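Cryptochrome DASH, chloroplastic/mitochondrial (Arabidopsis thaliana, PDB 2J4D) repairs cyclobutane pyrimidine dimers in single-stranded DNA, binds DNA without sequence specificity, carries FAD and a folate antenna, and may act as a photoreceptor. Local coordinates at residues W356-K361 and D408-A413; E24-P29 and S210-L215; I126-A131 and Q158-V163. All coordinates share one frame; numbering follows the deposited sequence.

Interaction 1. Residues W356-K361 and D408-A413; sequences WSQDQK and DWRMGA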
ATOM      1  N   TRP A 356      -5.525 -20.167  20.477  1.00 56.95           N
ATOM      2  CA  TRP A 356      -6.180 -20.020  19.158  1.00 52.10           C
ATOM      3  C   TRP A 356      -6.729 -21.091  18.225  1.00 47.82           C
ATOM      4  O   TRP A 356      -6.051 -22.043  17.813  1.00 48.29           O
ATOM      5  CB  TRP A 356      -5.268 -19.097  18.353  1.00 54.31           C
ATOM      6  CG  TRP A 356      -4.715 -18.059  19.213  1.00 58.52           C
ATOM      7  CD1 TRP A 356      -3.425 -17.957  19.627  1.00 59.39           C
ATOM      8  CD2 TRP A 356      -5.436 -17.013  19.867  1.00 61.86           C
ATOM      9  NE1 TRP A 356      -3.291 -16.919  20.511  1.00 62.56           N
ATOM     10  CE2 TRP A 356      -4.514 -16.320  20.675  1.00 63.56           C
ATOM     11  CE3 TRP A 356      -6.772 -16.597  19.852  1.00 63.20           C
ATOM     12  CZ2 TRP A 356      -4.885 -15.227  21.468  1.00 64.94           C
ATOM     13  CZ3 TRP A 356      -7.148 -15.507  20.643  1.00 64.98           C
ATOM     14  CH2 TRP A 356      -6.206 -14.835  21.440  1.00 64.43           C
ATOM     15  N   SER A 357      -7.990 -20.880  17.887  1.00 42.14           N
ATOM     16  CA  SER A 357      -8.771 -21.736  16.970  1.00 38.15           C
ATOM     17  C   SER A 357      -8.551 -21.342  15.509  1.00 36.02           C
ATOM     18  O   SER A 357      -8.218 -20.196  15.206  1.00 32.50           O
ATOM     19  CB  SER A 357     -10.281 -21.620  17.266  1.00 34.49           C
ATOM     20  OG  SER A 357     -11.073 -22.172  16.211  1.00 34.46           O
ATOM     21  N   GLN A 358      -8.745 -22.303  14.613  1.00 33.79           N
ATOM     22  CA  GLN A 358      -8.619 -22.070  13.179  1.00 35.70           C
ATOM     23  C   GLN A 358      -9.892 -22.623  12.542  1.00 35.98           C
ATOM     24  O   GLN A 358      -9.895 -23.064  11.392  1.00 37.58           O
ATOM     25  CB  GLN A 358      -7.380 -22.769  12.618  1.00 35.82           C
ATOM     26  CG  GLN A 358      -6.085 -22.327  13.288  1.00 36.38           C
ATOM     27  CD  GLN A 358      -4.844 -22.839  12.570  1.00 40.55           C
ATOM     28  OE1 GLN A 358      -4.897 -23.828  11.830  1.00 38.16           O
ATOM     29  NE2 GLN A 358      -3.714 -22.171  12.796  1.00 37.71           N
ATOM     30  N   ASP A 359     -10.970 -22.592  13.327  1.00 36.54           N
ATOM     31  CA  ASP A 359     -12.288 -23.070  12.912  1.00 38.63           C
ATOM     32  C   ASP A 359     -12.640 -22.479  11.553  1.00 37.53           C
ATOM     33  O   ASP A 359     -12.931 -21.285  11.441  1.00 36.40           O
ATOM     34  CB  ASP A 359     -13.342 -22.644  13.938  1.00 41.10           C
ATOM     35  CG  ASP A 359     -14.734 -23.151  13.597  1.00 45.22           C
ATOM     36  OD1 ASP A 359     -15.113 -23.138  12.407  1.00 47.72           O
ATOM     37  OD2 ASP A 359     -15.462 -23.551  14.530  1.00 51.53           O
ATOM     38  N   GLN A 360     -12.632 -23.324  10.528  1.00 37.61           N
ATOM     39  CA  GLN A 360     -12.919 -22.886   9.168  1.00 39.56           C
ATOM     40  C   GLN A 360     -14.310 -22.270   9.018  1.00 40.03           C
ATOM     41  O   GLN A 360     -14.483 -21.280   8.303  1.00 38.12           O
ATOM     42  CB  GLN A 360     -12.750 -24.061   8.202  1.00 40.65           C
ATOM     43  CG  GLN A 360     -12.641 -23.670   6.733  1.00 45.61           C
ATOM     44  CD  GLN A 360     -11.538 -22.650   6.467  1.00 49.25           C
ATOM     45  OE1 GLN A 360     -10.472 -22.686   7.089  1.00 48.53           O
ATOM     46  NE2 GLN A 360     -11.787 -21.744   5.523  1.00 48.45           N
ATOM     47  N   LYS A 361     -15.297 -22.845   9.701  1.00 39.47           N
ATOM     48  CA  LYS A 361     -16.661 -22.336   9.624  1.00 38.79           C
ATOM     49  C   LYS A 361     -16.748 -20.935  10.210  1.00 35.64           C
ATOM     50  O   LYS A 361     -17.358 -20.042   9.618  1.00 33.58           O
ATOM     51  CB  LYS A 361     -17.629 -23.259  10.368  1.00 43.59           C
ATOM     52  CG  LYS A 361     -18.676 -23.902   9.472  1.00 51.73           C
ATOM     53  CD  LYS A 361     -19.873 -24.390  10.282  1.00 57.25           C
ATOM     54  CE  LYS A 361     -20.550 -23.230  11.007  1.00 61.41           C
ATOM     55  NZ  LYS A 361     -21.992 -23.091  10.648  1.00 64.58           N
ATOM     56  N   ASP A 408      -7.255 -17.548  15.229  1.00 25.99           N
ATOM     57  CA  ASP A 408      -5.829 -17.335  14.974  1.00 24.29           C
ATOM     58  C   ASP A 408      -5.813 -16.038  14.156  1.00 23.26           C
ATOM     59  O   ASP A 408      -6.364 -16.003  13.055  1.00 22.39           O
ATOM     60  CB  ASP A 408      -5.312 -18.511  14.128  1.00 22.09           C
ATOM     61  CG  ASP A 408      -3.835 -18.421  13.815  1.00 22.84           C
ATOM     62  OD1 ASP A 408      -3.356 -17.327  13.441  1.00 24.91           O
ATOM     63  OD2 ASP A 408      -3.151 -19.464  13.926  1.00 25.82           O
ATOM     64  N   TRP A 409      -5.189 -14.987  14.684  1.00 20.74           N
ATOM     65  CA  TRP A 409      -5.172 -13.691  14.000  1.00 22.79           C
ATOM     66  C   TRP A 409      -4.603 -13.687  12.582  1.00 22.11           C
ATOM     67  O   TRP A 409      -4.977 -12.851  11.755  1.00 21.28           O
ATOM     68  CB  TRP A 409      -4.436 -12.638  14.847  1.00 22.69           C
ATOM     69  CG  TRP A 409      -2.940 -12.836  14.994  1.00 24.88           C
ATOM     70  CD1 TRP A 409      -2.290 -13.506  15.996  1.00 25.61           C
ATOM     71  CD2 TRP A 409      -1.915 -12.337  14.121  1.00 22.49           C
ATOM     72  NE1 TRP A 409      -0.925 -13.450  15.800  1.00 23.74           N
ATOM     73  CE2 TRP A 409      -0.671 -12.741  14.656  1.00 24.76           C
ATOM     74  CE3 TRP A 409      -1.932 -11.586  12.936  1.00 24.60           C
ATOM     75  CZ2 TRP A 409       0.551 -12.419  14.046  1.00 24.68           C
ATOM     76  CZ3 TRP A 409      -0.713 -11.265  12.326  1.00 24.19           C
ATOM     77  CH2 TRP A 409       0.510 -11.683  12.886  1.00 21.71           C
ATOM     78  N   ARG A 410      -3.710 -14.622  12.290  1.00 23.05           N
ATOM     79  CA  ARG A 410      -3.110 -14.672  10.965  1.00 23.28           C
ATOM     80  C   ARG A 410      -4.133 -15.051   9.892  1.00 23.85           C
ATOM     81  O   ARG A 410      -3.922 -14.800   8.710  1.00 21.59           O
ATOM     82  CB  ARG A 410      -1.916 -15.633  10.988  1.00 23.71           C
ATOM     83  CG  ARG A 410      -0.853 -15.184  12.005  1.00 23.16           C
ATOM     84  CD  ARG A 410       0.167 -16.255  12.284  1.00 30.03           C
ATOM     85  NE  ARG A 410      -0.464 -17.464  12.793  1.00 27.35           N
ATOM     86  CZ  ARG A 410       0.119 -18.657  12.800  1.00 33.02           C
ATOM     87  NH1 ARG A 410       1.348 -18.800  12.324  1.00 35.30           N
ATOM     88  NH2 ARG A 410      -0.534 -19.710  13.265  1.00 34.35           N
ATOM     89  N   MET A 411      -5.250 -15.647  10.296  1.00 20.89           N
ATOM     90  CA  MET A 411      -6.265 -15.989   9.316  1.00 22.07           C
ATOM     91  C   MET A 411      -6.822 -14.669   8.808  1.00 21.29           C
ATOM     92  O   MET A 411      -7.056 -14.499   7.610  1.00 22.37           O
ATOM     93  CB  MET A 411      -7.382 -16.824   9.946  1.00 20.97           C
ATOM     94  CG  MET A 411      -6.950 -18.217  10.320  1.00 25.24           C
ATOM     95  SD  MET A 411      -8.322 -19.181  10.957  1.00 28.30           S
ATOM     96  CE  MET A 411      -8.857 -20.002   9.467  1.00 27.20           C
ATOM     97  N   GLY A 412      -7.026 -13.732   9.727  1.00 21.51           N
ATOM     98  CA  GLY A 412      -7.535 -12.428   9.344  1.00 20.91           C
ATOM     99  C   GLY A 412      -6.491 -11.630   8.571  1.00 19.08           C
ATOM    100  O   GLY A 412      -6.811 -10.949   7.590  1.00 19.43           O
ATOM    101  N   ALA A 413      -5.236 -11.721   9.000  1.00 19.14           N
ATOM    102  CA  ALA A 413      -4.156 -10.999   8.330  1.00 17.80           C
ATOM    103  C   ALA A 413      -3.940 -11.485   6.897  1.00 18.86           C
ATOM    104  O   ALA A 413      -3.697 -10.672   5.994  1.00 17.88           O
ATOM    105  CB  ALA A 413      -2.851 -11.120   9.137  1.00 19.94           C
TER
HETATM  106  O   HOH W   1      -3.239 -21.159  15.970  1.00 31.53           O

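Interaction 2. Residues E24-P29 and S210-L215; sequences ERYALP and STRIPL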
ATOM      1  N   GLU A  24       5.555  18.717 -14.036  1.00 33.51           N
ATOM      2  CA  GLU A  24       6.155  19.997 -14.374  1.00 35.93           C
ATOM      3  C   GLU A  24       6.663  20.688 -13.110  1.00 33.45           C
ATOM      4  O   GLU A  24       7.801  21.151 -13.054  1.00 31.00           O
ATOM      5  CB  GLU A  24       5.095  20.862 -15.054  1.00 40.87           C
ATOM      6  CG  GLU A  24       5.607  21.825 -16.087  1.00 51.11           C
ATOM      7  CD  GLU A  24       4.484  22.330 -16.978  1.00 58.87           C
ATOM      8  OE1 GLU A  24       3.586  23.036 -16.463  1.00 61.91           O
ATOM      9  OE2 GLU A  24       4.493  22.006 -18.188  1.00 60.56           O
ATOM     10  N   ARG A  25       5.818  20.739 -12.086  1.00 34.02           N
ATOM     11  CA  ARG A  25       6.190  21.391 -10.839  1.00 32.41           C
ATOM     12  C   ARG A  25       7.440  20.823 -10.177  1.00 33.94           C
ATOM     13  O   ARG A  25       8.215  21.564  -9.580  1.00 32.34           O
ATOM     14  CB  ARG A  25       5.029  21.342  -9.834  1.00 36.54           C
ATOM     15  CG  ARG A  25       5.361  22.018  -8.498  1.00 37.11           C
ATOM     16  CD  ARG A  25       4.222  21.941  -7.489  1.00 40.14           C
ATOM     17  NE  ARG A  25       3.029  22.630  -7.969  1.00 46.63           N
ATOM     18  CZ  ARG A  25       1.938  22.015  -8.410  1.00 50.15           C
ATOM     19  NH1 ARG A  25       1.886  20.687  -8.425  1.00 53.99           N
ATOM     20  NH2 ARG A  25       0.907  22.726  -8.847  1.00 53.15           N
ATOM     21  N   TYR A  26       7.650  19.516 -10.285  1.00 31.47           N
ATOM     22  CA  TYR A  26       8.807  18.895  -9.648  1.00 31.71           C
ATOM     23  C   TYR A  26       9.950  18.505 -10.586  1.00 30.50           C
ATOM     24  O   TYR A  26      10.902  17.853 -10.167  1.00 28.53           O
ATOM     25  CB  TYR A  26       8.342  17.665  -8.862  1.00 30.20           C
ATOM     26  CG  TYR A  26       7.450  18.025  -7.692  1.00 31.33           C
ATOM     27  CD1 TYR A  26       7.994  18.423  -6.471  1.00 34.19           C
ATOM     28  CD2 TYR A  26       6.065  18.039  -7.828  1.00 28.78           C
ATOM     29  CE1 TYR A  26       7.172  18.834  -5.410  1.00 32.79           C
ATOM     30  CE2 TYR A  26       5.239  18.447  -6.785  1.00 29.51           C
ATOM     31  CZ  TYR A  26       5.797  18.846  -5.579  1.00 32.39           C
ATOM     32  OH  TYR A  26       4.975  19.274  -4.556  1.00 29.27           O
ATOM     33  N   ALA A  27       9.867  18.919 -11.845  1.00 32.25           N
ATOM     34  CA  ALA A  27      10.898  18.588 -12.829  1.00 33.82           C
ATOM     35  C   ALA A  27      12.281  19.142 -12.481  1.00 35.45           C
ATOM     36  O   ALA A  27      12.398  20.224 -11.901  1.00 33.65           O
ATOM     37  CB  ALA A  27      10.472  19.093 -14.204  1.00 34.18           C
ATOM     38  N   LEU A  28      13.325  18.392 -12.833  1.00 36.16           N
ATOM     39  CA  LEU A  28      14.698  18.821 -12.576  1.00 37.72           C
ATOM     40  C   LEU A  28      14.964  19.978 -13.540  1.00 40.36           C
ATOM     41  O   LEU A  28      14.915  19.799 -14.753  1.00 38.75           O
ATOM     42  CB  LEU A  28      15.683  17.682 -12.868  1.00 37.74           C
ATOM     43  CG  LEU A  28      16.877  17.425 -11.936  1.00 41.60           C
ATOM     44  CD1 LEU A  28      18.013  16.813 -12.751  1.00 39.05           C
ATOM     45  CD2 LEU A  28      17.354  18.700 -11.282  1.00 37.96           C
ATOM     46  N   PRO A  29      15.260  21.175 -13.006  1.00 42.16           N
ATOM     47  CA  PRO A  29      15.532  22.379 -13.801  1.00 45.54           C
ATOM     48  C   PRO A  29      16.517  22.155 -14.942  1.00 47.17           C
ATOM     49  O   PRO A  29      16.289  22.589 -16.075  1.00 48.25           O
ATOM     50  CB  PRO A  29      16.071  23.364 -12.765  1.00 44.78           C
ATOM     51  CG  PRO A  29      15.378  22.938 -11.507  1.00 45.30           C
ATOM     52  CD  PRO A  29      15.498  21.436 -11.578  1.00 42.91           C
ATOM     53  N   SER A 210      11.817  16.134  -2.087  1.00 24.07           N
ATOM     54  CA  SER A 210      11.634  15.033  -3.016  1.00 25.73           C
ATOM     55  C   SER A 210      12.706  15.151  -4.098  1.00 26.11           C
ATOM     56  O   SER A 210      13.154  16.252  -4.420  1.00 23.80           O
ATOM     57  CB  SER A 210      10.228  15.080  -3.629  1.00 26.59           C
ATOM     58  OG  SER A 210      10.067  16.206  -4.466  1.00 31.04           O
ATOM     59  N   THR A 211      13.136  14.018  -4.637  1.00 22.88           N
ATOM     60  CA  THR A 211      14.156  14.016  -5.680  1.00 23.02           C
ATOM     61  C   THR A 211      13.570  14.484  -7.017  1.00 24.04           C
ATOM     62  O   THR A 211      12.530  13.983  -7.460  1.00 21.99           O
ATOM     63  CB  THR A 211      14.767  12.604  -5.829  1.00 23.44           C
ATOM     64  OG1 THR A 211      15.444  12.258  -4.613  1.00 26.51           O
ATOM     65  CG2 THR A 211      15.759  12.557  -6.984  1.00 22.93           C
ATOM     66  N   ARG A 212      14.229  15.457  -7.646  1.00 21.95           N
ATOM     67  CA  ARG A 212      13.773  15.996  -8.925  1.00 23.56           C
ATOM     68  C   ARG A 212      14.275  15.136 -10.070  1.00 22.52           C
ATOM     69  O   ARG A 212      15.451  14.794 -10.131  1.00 22.15           O
ATOM     70  CB  ARG A 212      14.256  17.436  -9.120  1.00 26.68           C
ATOM     71  CG  ARG A 212      13.854  18.364  -7.995  1.00 38.18           C
ATOM     72  CD  ARG A 212      12.390  18.187  -7.635  1.00 42.82           C
ATOM     73  NE  ARG A 212      12.189  18.303  -6.194  1.00 50.22           N
ATOM     74  CZ  ARG A 212      11.538  19.297  -5.600  1.00 49.94           C
ATOM     75  NH1 ARG A 212      11.008  20.277  -6.325  1.00 49.00           N
ATOM     76  NH2 ARG A 212      11.429  19.314  -4.278  1.00 47.97           N
ATOM     77  N   ILE A 213      13.368  14.804 -10.977  1.00 20.96           N
ATOM     78  CA  ILE A 213      13.672  13.947 -12.110  1.00 21.95           C
ATOM     79  C   ILE A 213      13.650  14.731 -13.422  1.00 23.44           C
ATOM     80  O   ILE A 213      12.720  15.499 -13.679  1.00 25.72           O
ATOM     81  CB  ILE A 213      12.628  12.807 -12.207  1.00 20.77           C
ATOM     82  CG1 ILE A 213      12.562  12.030 -10.884  1.00 19.75           C
ATOM     83  CG2 ILE A 213      12.964  11.892 -13.368  1.00 20.79           C
ATOM     84  CD1 ILE A 213      13.864  11.328 -10.476  1.00 23.00           C
ATOM     85  N   PRO A 214      14.669  14.542 -14.274  1.00 24.42           N
ATOM     86  CA  PRO A 214      14.703  15.263 -15.553  1.00 26.50           C
ATOM     87  C   PRO A 214      13.586  14.846 -16.497  1.00 26.76           C
ATOM     88  O   PRO A 214      13.079  13.727 -16.421  1.00 26.20           O
ATOM     89  CB  PRO A 214      16.089  14.933 -16.106  1.00 29.56           C
ATOM     90  CG  PRO A 214      16.408  13.601 -15.492  1.00 31.09           C
ATOM     91  CD  PRO A 214      15.901  13.759 -14.074  1.00 25.64           C
ATOM     92  N   LEU A 215      13.199  15.754 -17.387  1.00 27.80           N
ATOM     93  CA  LEU A 215      12.134  15.476 -18.342  1.00 26.61           C
ATOM     94  C   LEU A 215      12.589  14.519 -19.436  1.00 24.51           C
ATOM     95  O   LEU A 215      11.771  13.871 -20.080  1.00 24.57           O
ATOM     96  CB  LEU A 215      11.632  16.781 -18.964  1.00 31.93           C
ATOM     97  CG  LEU A 215      10.863  17.689 -17.999  1.00 35.32           C
ATOM     98  CD1 LEU A 215      10.450  18.977 -18.704  1.00 42.42           C
ATOM     99  CD2 LEU A 215       9.641  16.945 -17.479  1.00 40.65           C
TER
HETATM  100  O   HOH W   2      10.650  15.373 -10.668  1.00 30.58           O
HETATM  101  O   HOH W   3      14.553  18.320 -16.908  1.00 32.31           O

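Interaction 3. Residues I126-A131 and Q158-V163; sequences ILPSLA and QGLKRV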
ATOM      1  N   ILE A 126      15.153 -13.673 -14.891  1.00 22.29           N
ATOM      2  CA  ILE A 126      15.048 -12.668 -15.945  1.00 22.54           C
ATOM      3  C   ILE A 126      16.163 -11.622 -15.940  1.00 24.63           C
ATOM      4  O   ILE A 126      16.768 -11.342 -16.979  1.00 24.22           O
ATOM      5  CB  ILE A 126      13.702 -11.923 -15.854  1.00 21.66           C
ATOM      6  CG1 ILE A 126      12.556 -12.887 -16.166  1.00 22.82           C
ATOM      7  CG2 ILE A 126      13.693 -10.730 -16.802  1.00 22.87           C
ATOM      8  CD1 ILE A 126      11.197 -12.354 -15.784  1.00 26.48           C
ATOM      9  N   LEU A 127      16.434 -11.043 -14.773  1.00 22.06           N
ATOM     10  CA  LEU A 127      17.440  -9.993 -14.671  1.00 21.46           C
ATOM     11  C   LEU A 127      18.874 -10.378 -15.037  1.00 22.24           C
ATOM     12  O   LEU A 127      19.525  -9.661 -15.790  1.00 22.55           O
ATOM     13  CB  LEU A 127      17.391  -9.357 -13.276  1.00 23.43           C
ATOM     14  CG  LEU A 127      16.023  -8.749 -12.923  1.00 21.23           C
ATOM     15  CD1 LEU A 127      16.038  -8.255 -11.482  1.00 17.60           C
ATOM     16  CD2 LEU A 127      15.700  -7.601 -13.876  1.00 23.05           C
ATOM     17  N   PRO A 128      19.389 -11.505 -14.518  1.00 23.07           N
ATOM     18  CA  PRO A 128      20.768 -11.853 -14.889  1.00 23.81           C
ATOM     19  C   PRO A 128      20.900 -12.032 -16.400  1.00 26.47           C
ATOM     20  O   PRO A 128      21.920 -11.682 -16.986  1.00 25.32           O
ATOM     21  CB  PRO A 128      21.018 -13.157 -14.129  1.00 22.71           C
ATOM     22  CG  PRO A 128      20.152 -13.007 -12.911  1.00 23.28           C
ATOM     23  CD  PRO A 128      18.866 -12.446 -13.513  1.00 22.87           C
ATOM     24  N   SER A 129      19.854 -12.576 -17.017  1.00 25.66           N
ATOM     25  CA  SER A 129      19.831 -12.806 -18.452  1.00 28.60           C
ATOM     26  C   SER A 129      19.884 -11.488 -19.224  1.00 28.98           C
ATOM     27  O   SER A 129      20.655 -11.340 -20.182  1.00 25.49           O
ATOM     28  CB  SER A 129      18.565 -13.569 -18.834  1.00 29.45           C
ATOM     29  OG  SER A 129      18.518 -13.783 -20.233  1.00 41.95           O
ATOM     30  N   LEU A 130      19.051 -10.533 -18.814  1.00 25.79           N
ATOM     31  CA  LEU A 130      19.026  -9.234 -19.466  1.00 26.09           C
ATOM     32  C   LEU A 130      20.344  -8.510 -19.256  1.00 25.71           C
ATOM     33  O   LEU A 130      20.841  -7.847 -20.167  1.00 26.65           O
ATOM     34  CB  LEU A 130      17.873  -8.376 -18.930  1.00 23.58           C
ATOM     35  CG  LEU A 130      16.453  -8.821 -19.297  1.00 25.85           C
ATOM     36  CD1 LEU A 130      15.433  -7.991 -18.511  1.00 26.72           C
ATOM     37  CD2 LEU A 130      16.231  -8.653 -20.801  1.00 25.30           C
ATOM     38  N   ALA A 131      20.913  -8.632 -18.059  1.00 23.00           N
ATOM     39  CA  ALA A 131      22.176  -7.962 -17.763  1.00 25.66           C
ATOM     40  C   ALA A 131      23.269  -8.446 -18.713  1.00 28.70           C
ATOM     41  O   ALA A 131      24.034  -7.642 -19.259  1.00 27.23           O
ATOM     42  CB  ALA A 131      22.583  -8.213 -16.321  1.00 26.08           C
ATOM     43  N   GLN A 158      22.815 -13.204  -6.410  1.00 20.17           N
ATOM     44  CA  GLN A 158      23.598 -14.405  -6.700  1.00 21.84           C
ATOM     45  C   GLN A 158      23.505 -14.788  -8.179  1.00 22.67           C
ATOM     46  O   GLN A 158      24.439 -15.365  -8.748  1.00 23.05           O
ATOM     47  CB  GLN A 158      23.140 -15.562  -5.803  1.00 19.64           C
ATOM     48  CG  GLN A 158      23.417 -15.286  -4.325  1.00 20.53           C
ATOM     49  CD  GLN A 158      22.976 -16.396  -3.387  1.00 23.35           C
ATOM     50  OE1 GLN A 158      22.239 -17.307  -3.774  1.00 24.17           O
ATOM     51  NE2 GLN A 158      23.413 -16.312  -2.133  1.00 20.17           N
ATOM     52  N   GLY A 159      22.378 -14.459  -8.802  1.00 21.68           N
ATOM     53  CA  GLY A 159      22.197 -14.762 -10.212  1.00 23.40           C
ATOM     54  C   GLY A 159      23.134 -13.913 -11.053  1.00 25.77           C
ATOM     55  O   GLY A 159      23.717 -14.390 -12.035  1.00 25.86           O
ATOM     56  N   LEU A 160      23.288 -12.651 -10.662  1.00 23.41           N
ATOM     57  CA  LEU A 160      24.171 -11.731 -11.371  1.00 27.18           C
ATOM     58  C   LEU A 160      25.640 -12.134 -11.225  1.00 31.91           C
ATOM     59  O   LEU A 160      26.413 -12.019 -12.177  1.00 31.25           O
ATOM     60  CB  LEU A 160      23.976 -10.302 -10.852  1.00 24.50           C
ATOM     61  CG  LEU A 160      22.607  -9.684 -11.152  1.00 23.27           C
ATOM     62  CD1 LEU A 160      22.439  -8.393 -10.361  1.00 23.57           C
ATOM     63  CD2 LEU A 160      22.482  -9.413 -12.644  1.00 24.67           C
ATOM     64  N   LYS A 161      26.025 -12.589 -10.033  1.00 32.24           N
ATOM     65  CA  LYS A 161      27.401 -13.012  -9.800  1.00 37.87           C
ATOM     66  C   LYS A 161      27.703 -14.241 -10.623  1.00 39.90           C
ATOM     67  O   LYS A 161      28.788 -14.396 -11.161  1.00 40.72           O
ATOM     68  CB  LYS A 161      27.633 -13.372  -8.335  1.00 39.96           C
ATOM     69  CG  LYS A 161      28.047 -12.215  -7.484  1.00 47.38           C
ATOM     70  CD  LYS A 161      27.918 -12.571  -6.023  1.00 51.71           C
ATOM     71  CE  LYS A 161      27.996 -11.324  -5.167  1.00 53.57           C
ATOM     72  NZ  LYS A 161      27.534 -11.591  -3.782  1.00 58.69           N
ATOM     73  N   ARG A 162      26.727 -15.122 -10.703  1.00 41.39           N
ATOM     74  CA  ARG A 162      26.908 -16.337 -11.443  1.00 46.23           C
ATOM     75  C   ARG A 162      27.092 -16.094 -12.951  1.00 49.41           C
ATOM     76  O   ARG A 162      27.352 -17.043 -13.688  1.00 51.34           O
ATOM     77  CB  ARG A 162      25.739 -17.256 -11.119  1.00 44.80           C
ATOM     78  CG  ARG A 162      25.410 -18.320 -12.113  1.00 50.66           C
ATOM     79  CD  ARG A 162      24.521 -19.348 -11.435  1.00 52.10           C
ATOM     80  NE  ARG A 162      23.155 -18.876 -11.193  1.00 56.79           N
ATOM     81  CZ  ARG A 162      22.626 -18.650  -9.991  1.00 54.11           C
ATOM     82  NH1 ARG A 162      23.338 -18.841  -8.886  1.00 54.19           N
ATOM     83  NH2 ARG A 162      21.363 -18.262  -9.893  1.00 53.82           N
ATOM     84  N   VAL A 163      26.959 -14.849 -13.422  1.00 52.33           N
ATOM     85  CA  VAL A 163      27.205 -14.601 -14.852  1.00 55.04           C
ATOM     86  C   VAL A 163      28.450 -13.732 -14.959  1.00 57.02           C
ATOM     87  O   VAL A 163      28.803 -13.250 -16.031  1.00 58.23           O
ATOM     88  CB  VAL A 163      26.012 -13.904 -15.621  1.00 53.15           C
ATOM     89  CG1 VAL A 163      24.725 -14.701 -15.443  1.00 53.54           C
ATOM     90  CG2 VAL A 163      25.851 -12.450 -15.192  1.00 52.83           C
TER

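Interaction 1. Residues W356-K361 and D408-A413
Two hydrogen bonds join these segments, and D408 takes part in both. Its backbone D408 N donates to S357 O at 2.8 Å, lying almost along the C=O axis (165° at the oxygen). Next to it, the side chain of Q358 runs alongside D408 in the same direction, extended beyond CG, and Q358 NE2 donates a hydrogen bond to D408 OD2 at 3.0 Å. The carboxylate is met from above its plane, 38° out of it, while the acceptor lies nearly in the plane of the Q358 amide.

The salt bridge is internal to 408-413. R410, which also makes a cation-pi contact with F84, grips the carboxylate side-on: R410 NH2 reaches D408 OD2 at 2.7 Å and R410 NE reaches D408 OD1 at 3.0 Å, each on a syn lone pair and both close to the guanidinium plane. The anti lone pair of D408 OD1 takes the backbone R410 N at 3.0 Å, which makes D408 the N-cap of helix 409-419. A water also donates to D408 OD2, at 2.7 Å. So many donors should favour the ionised carboxylate and fix its rotation.

M411 adds van der Waals contact. It leaves its helix with CG anti to the carbonyl carbon and sets SD 3.7 Å from Q358 CA; the bend at chi3 then takes CE toward Q358 O and the amide oxygen of Q360. W356 touches D408 through CB, while its indole leads away.

Within 356-361 an ST turn at S357 leads to D359, which caps helix 360-367 through L362 N. The contact thus joins the starts of helices 360-367 and 409-419 in the FAD-binding domain, with helix 425-436 packed against W409.

Interaction 2. Residues E24-P29 and S210-L215
The end of helix 12-26 passes into an extended segment that lies against the irregular 210-215; the direction from CA 25 to CA 28 is turned 78° from that of CA 210 to CA 215. One direct backbone bond ties them, L28 N to I213 O at 3.1 Å; the donor stands 67° above the carbonyl plane, so the bond is straight at hydrogen but off the oxygen lone pairs. Two waters extend the connection. One bridges Y26 O (2.5 Å) and I213 N (2.8 Å), and the other links L28 O to L215 N.

R212 makes the largest single contribution. Its CG is anti to the carbonyl carbon, and bends at chi2 and chi3 fold the chain across Y26, bringing R212 CD to only 3.0 Å from Y26 O. Y26 CD1 lies over one face of the guanidinium, 3.5 Å from R212 NH1, with the two planes 60° apart; R212 CZ meets the ring at its edge, so this is no flat stack. The head is held by R212 NE, which donates almost straight to S210 O at 2.9 Å, and by a salt bridge from NH2 to E304. An alanine here, lacking the guanidinium and its bonds to S210 O and E304, would probably loosen the packing against Y26 and the hold on S210.

L28 points into the contact, its CG 3.5 Å from R212 O and CD1 against P214 CD, while A27 CB meets the tip of L215. Y26 OH binds E305, and S210 OG binds E304.

The arrangement pins the exit of the N-terminal helix to the loop after helix 194-204, with helix 299-312 bordering Y26, consistent with the long interdomain connection of the photolyase/cryptochrome fold.

Interaction 3. Residues I126-A131 and Q158-V163
L127 O accepts the shortest backbone bond within the two segments, a single one from A131 N at 2.9 Å, the ordinary i to i+4 link of helix 123-134. That helix and helix 147-161 are successive crossovers of the Rossmann-like alpha/beta domain, one leading into strand 138-142 and the other out of it, and they meet by van der Waals contact, side chain on side chain and on backbone.

P128 supplies the middle of the contact. With no N-H to give, it kinks its own helix, and its ring is laid on the backbone of the other. L160, the next residue after G159, has CG anti to the carbonyl carbon, and its CD2 branch touches both P128 CA, at 3.7 Å, and A131 CB, at 3.9 Å. V163, further along, adds its CG1 4.2 Å from P128 CB. Toward the sheet, L127 packs on W45 and A131 on I43. T167, in a loop, touches both A131 and L160.

The close approach depends on G159. P128 CG rests 3.6 Å from G159 C and P128 CB equally far from G159 O; a beta carbon on G159 would fall 2.8 Å from P128 CG.

How the interactions relate
The three contacts are well separated. The centres of interaction 1 and interaction 2 are 47 Å apart, those of interaction 1 and interaction 3 are 40 Å apart, and those of interaction 2 and interaction 3 are 32 Å apart. Along the chain, interaction 3 is nested inside the loop that interaction 2 closes, and both precede interaction 1. Interaction 3 belongs to the alpha/beta domain, away from the annotated sites, and interaction 1 to the FAD-binding domain. In interaction 1 the R410 side chain is about 7 Å from the bound folate and about 12 Å from FAD. In interaction 2, the Y26 side chain lies about 11 Å from that of F288, a probable FAD-binding residue.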